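Local coordinates for protein putative angiotensinogen (PDB 5INW) that binds heparin and, as a member of the serpin family, inhibits thrombin in a reaction that heparin promotes through a template mechanism, at residues Asn210-Glu213 and Leu214-Tyr218; Ala217-Glu220 and Lys221-Lys225. The protein carries 1 engineered substitution. One frame throughout, in Å; residues are numbered along the deposited sequence.

Interaction 1 (Asn210-Glu213 and Leu214-Tyr218); sequences NAVE and LMNAY
N210 and L214 meet one helical turn apart: the L214 amide donates to N210 O over 2.8 Å. The next three amides repeat the pattern. M215 N reaches A211 O at 2.9 Å, N216 N reaches V212 O at 3.0 Å, and A217 N reaches E213 O at 2.9 Å. All four carbonyls of 210-213 therefore have a main-chain donor within the helix.

This is the middle of helix 208-221, the serpin F helix, which lies across the front of the large β-sheet. M215 faces that sheet and packs on F177 of strand 168-179, as well as on F205 and I231 in the loops. A211 is also buried, and with V212 it touches V234.

The amide side chains find their partners outside the turn. N210 ND2 donates to D207 OD2, just ahead of the helix. N216 lies beside V212, both side chains pointing the same way; V212 CG1, anti to the backbone N (chi1 173°), is the branch that comes up to N216 ND2, at 3.3 Å. The same ND2 is 3.0 Å from V212 O, but the angle is too poor for a hydrogen bond, and the same nitrogen donates instead to I231 O in the loop that follows the helix. L214 leans back over N210 through CG, which sits against N210 O, while CD1 extends toward N210 CB.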
# COMPACT_ATOMS: atom_id res chain seq x y z
N ASN A 210 23.14 -17.71 2.76
CA ASN A 210 22.83 -17.58 4.17
C ASN A 210 22.27 -16.24 4.52
O ASN A 210 21.36 -16.16 5.35
CB ASN A 210 24.04 -17.90 5.04
CG ASN A 210 24.31 -19.39 5.09
OD1 ASN A 210 23.38 -20.20 5.09
ND2 ASN A 210 25.57 -19.76 5.14
N ALA A 211 22.80 -15.21 3.90
CA ALA A 211 22.27 -13.85 4.10
C ALA A 211 20.72 -13.73 3.84
O ALA A 211 20.02 -13.15 4.66
CB ALA A 211 23.05 -12.84 3.25
N VAL A 212 20.22 -14.33 2.76
CA VAL A 212 18.80 -14.38 2.48
C VAL A 212 18.04 -15.17 3.55
O VAL A 212 17.00 -14.74 3.99
CB VAL A 212 18.49 -14.95 1.07
CG1 VAL A 212 16.99 -15.18 0.84
CG2 VAL A 212 18.97 -14.00 0.00
N GLU A 213 18.55 -16.31 3.97
CA GLU A 213 17.88 -17.11 5.00
C GLU A 213 17.83 -16.38 6.32
O GLU A 213 16.83 -16.51 7.05
CB GLU A 213 18.61 -18.41 5.23
CG GLU A 213 18.58 -19.37 4.05
CD GLU A 213 19.45 -20.58 4.31
OE1 GLU A 213 19.49 -21.00 5.50
OE2 GLU A 213 20.09 -21.08 3.35
N LEU A 214 18.91 -15.67 6.64
CA LEU A 214 19.02 -14.95 7.90
C LEU A 214 18.08 -13.78 7.89
O LEU A 214 17.29 -13.60 8.84
CB LEU A 214 20.46 -14.48 8.18
CG LEU A 214 21.50 -15.56 8.56
CD1 LEU A 214 22.93 -15.11 8.37
CD2 LEU A 214 21.33 -16.04 9.98
N MET A 215 18.11 -12.99 6.83
CA MET A 215 17.23 -11.85 6.76
C MET A 215 15.75 -12.26 6.87
O MET A 215 15.00 -11.72 7.70
CB MET A 215 17.48 -11.07 5.52
CG MET A 215 18.82 -10.34 5.50
SD MET A 215 19.28 -9.83 3.82
CE MET A 215 18.61 -8.22 3.77
N ASN A 216 15.35 -13.27 6.08
CA ASN A 216 13.98 -13.76 6.08
C ASN A 216 13.59 -14.33 7.40
O ASN A 216 12.48 -14.08 7.85
CB ASN A 216 13.74 -14.78 5.00
CG ASN A 216 13.64 -14.16 3.63
OD1 ASN A 216 13.03 -13.10 3.46
ND2 ASN A 216 14.27 -14.79 2.65
N ALA A 217 14.48 -15.06 8.03
CA ALA A 217 14.21 -15.62 9.37
C ALA A 217 13.98 -14.49 10.39
O ALA A 217 13.10 -14.61 11.22
CB ALA A 217 15.38 -16.49 9.82
N TYR A 218 14.76 -13.41 10.33
CA TYR A 218 14.53 -12.26 11.21
C TYR A 218 13.19 -11.61 10.97
O TYR A 218 12.51 -11.24 11.91
CB TYR A 218 15.61 -11.20 11.04
CG TYR A 218 15.51 -10.08 12.09
CD1 TYR A 218 16.20 -10.17 13.32
CD2 TYR A 218 14.74 -8.95 11.86
CE1 TYR A 218 16.13 -9.14 14.25
CE2 TYR A 218 14.66 -7.94 12.79
CZ TYR A 218 15.35 -8.04 13.98
OH TYR A 218 15.23 -7.02 14.88

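Interaction 2 (Ala217-Glu220 and Lys221-Lys225)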
# COMPACT_ATOMS: atom_id res chain seq x y z
N ALA A 217 14.48 -15.06 8.03
CA ALA A 217 14.21 -15.62 9.37
C ALA A 217 13.98 -14.49 10.39
O ALA A 217 13.10 -14.61 11.22
CB ALA A 217 15.38 -16.49 9.82
N TYR A 218 14.76 -13.41 10.33
CA TYR A 218 14.53 -12.26 11.21
C TYR A 218 13.19 -11.61 10.97
O TYR A 218 12.51 -11.24 11.91
CB TYR A 218 15.61 -11.20 11.04
CG TYR A 218 15.51 -10.08 12.09
CD1 TYR A 218 16.20 -10.17 13.32
CD2 TYR A 218 14.74 -8.95 11.86
CE1 TYR A 218 16.13 -9.14 14.25
CE2 TYR A 218 14.66 -7.94 12.79
CZ TYR A 218 15.35 -8.04 13.98
OH TYR A 218 15.23 -7.02 14.88
N ILE A 219 12.84 -11.45 9.69
CA ILE A 219 11.59 -10.80 9.35
C ILE A 219 10.43 -11.63 9.87
O ILE A 219 9.49 -11.09 10.47
CB ILE A 219 11.49 -10.53 7.85
CG1 ILE A 219 12.46 -9.45 7.49
CG2 ILE A 219 10.10 -10.10 7.44
CD1 ILE A 219 12.74 -9.36 6.02
N GLU A 220 10.51 -12.93 9.64
CA GLU A 220 9.48 -13.85 10.07
C GLU A 220 9.32 -13.88 11.59
O GLU A 220 8.20 -13.89 12.07
CB GLU A 220 9.79 -15.25 9.56
CG GLU A 220 8.62 -16.20 9.66
CD GLU A 220 8.92 -17.57 9.10
OE1 GLU A 220 9.35 -17.63 7.92
OE2 GLU A 220 8.73 -18.57 9.84
N LYS A 221 10.42 -13.90 12.32
CA LYS A 221 10.41 -13.86 13.78
C LYS A 221 9.60 -12.68 14.27
O LYS A 221 8.67 -12.83 15.05
CB LYS A 221 11.87 -13.83 14.35
CG LYS A 221 12.54 -15.21 14.41
CD LYS A 221 14.04 -15.03 14.68
CE LYS A 221 14.76 -16.36 14.83
NZ LYS A 221 15.91 -16.26 15.77
N VAL A 222 9.87 -11.53 13.70
CA VAL A 222 9.23 -10.29 14.13
C VAL A 222 7.79 -10.03 13.57
O VAL A 222 7.22 -8.98 13.80
CB VAL A 222 10.19 -9.12 13.79
CG1 VAL A 222 9.64 -7.80 14.26
CG2 VAL A 222 11.55 -9.33 14.47
N THR A 223 7.17 -10.94 12.84
CA THR A 223 5.88 -10.67 12.18
C THR A 223 4.97 -11.92 12.27
O THR A 223 4.15 -12.20 11.38
CB THR A 223 6.15 -10.24 10.71
OG1 THR A 223 6.80 -11.30 9.97
CG2 THR A 223 7.05 -9.02 10.63
N SER A 224 5.12 -12.66 13.38
CA SER A 224 4.60 -14.03 13.60
C SER A 224 4.28 -14.78 12.31
O SER A 224 3.10 -15.01 12.00
CB SER A 224 3.38 -14.02 14.53
OG SER A 224 3.77 -13.65 15.83
N LYS A 225 5.32 -15.11 11.55
CA LYS A 225 5.20 -15.97 10.37
C LYS A 225 4.21 -15.53 9.27
O LYS A 225 3.86 -16.33 8.41
CB LYS A 225 4.90 -17.43 10.79
CG LYS A 225 5.87 -18.01 11.82
CD LYS A 225 5.83 -19.54 11.89
CE LYS A 225 6.91 -20.11 12.79
NZ LYS A 225 6.98 -21.60 12.70
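Y218 presents one face of its ring to V222, whose CG2 sits over it as a CH-pi contact, 4.2 Å from the centroid and 24° off the normal. The methyl is displaced toward the rim, closest to CE2. Y218 CG is anti to the backbone N (chi1 -172°), which swings the ring forward along the helix to the valine one turn on.

E220 and K225 cross at a slant. E220 OE2 lies against the aliphatic stem of K225, 3.5 Å from CG, and the lysine NZ is 4.5 Å from that oxygen: opposite charges near each other, but too far apart for a salt bridge.

Here the serpin F helix, 208-221, runs out into the loop that leads to strand 238-251. K221 N to A217 O and V222 N to Y218 O are the last ordinary helical bonds. Beyond them the pattern changes, and E220 O accepts both T223 N and K225 N from opposite faces of its carbonyl plane, each at 3.2 Å. S224 and K225 both have positive phi, which turns the chain back to bring the K225 amide in.

T223 OG1 takes over I219 O, donating from above the carbonyl plane at 2.7 Å, while its CG2 also lies against that oxygen. A valine in place of T223 would probably leave I219 O without this hydroxyl bond and the loop less firmly tied to the last helical turn. I219 packs on F177 of strand 168-179 and on F227, V230 and I231, while T223 touches M171 of the same strand.

Interactions 1 and 2 follow one another along helix 208-221, their centres 10 Å apart, and they share A217 and Y218. A217 joins the two bonding patterns directly: its N donates back to E213 within interaction 1, and its O accepts from K221 in interaction 2. The first contact is regular helix, the second its unwinding. Both rest on strand 168-179, M215 and I219 sharing F177, and both touch I231 in the return loop, through M215 and N216 in one and I219 in the other. Their centres lie about 23 and 19 Å from the centre of the chain, on the same side of it.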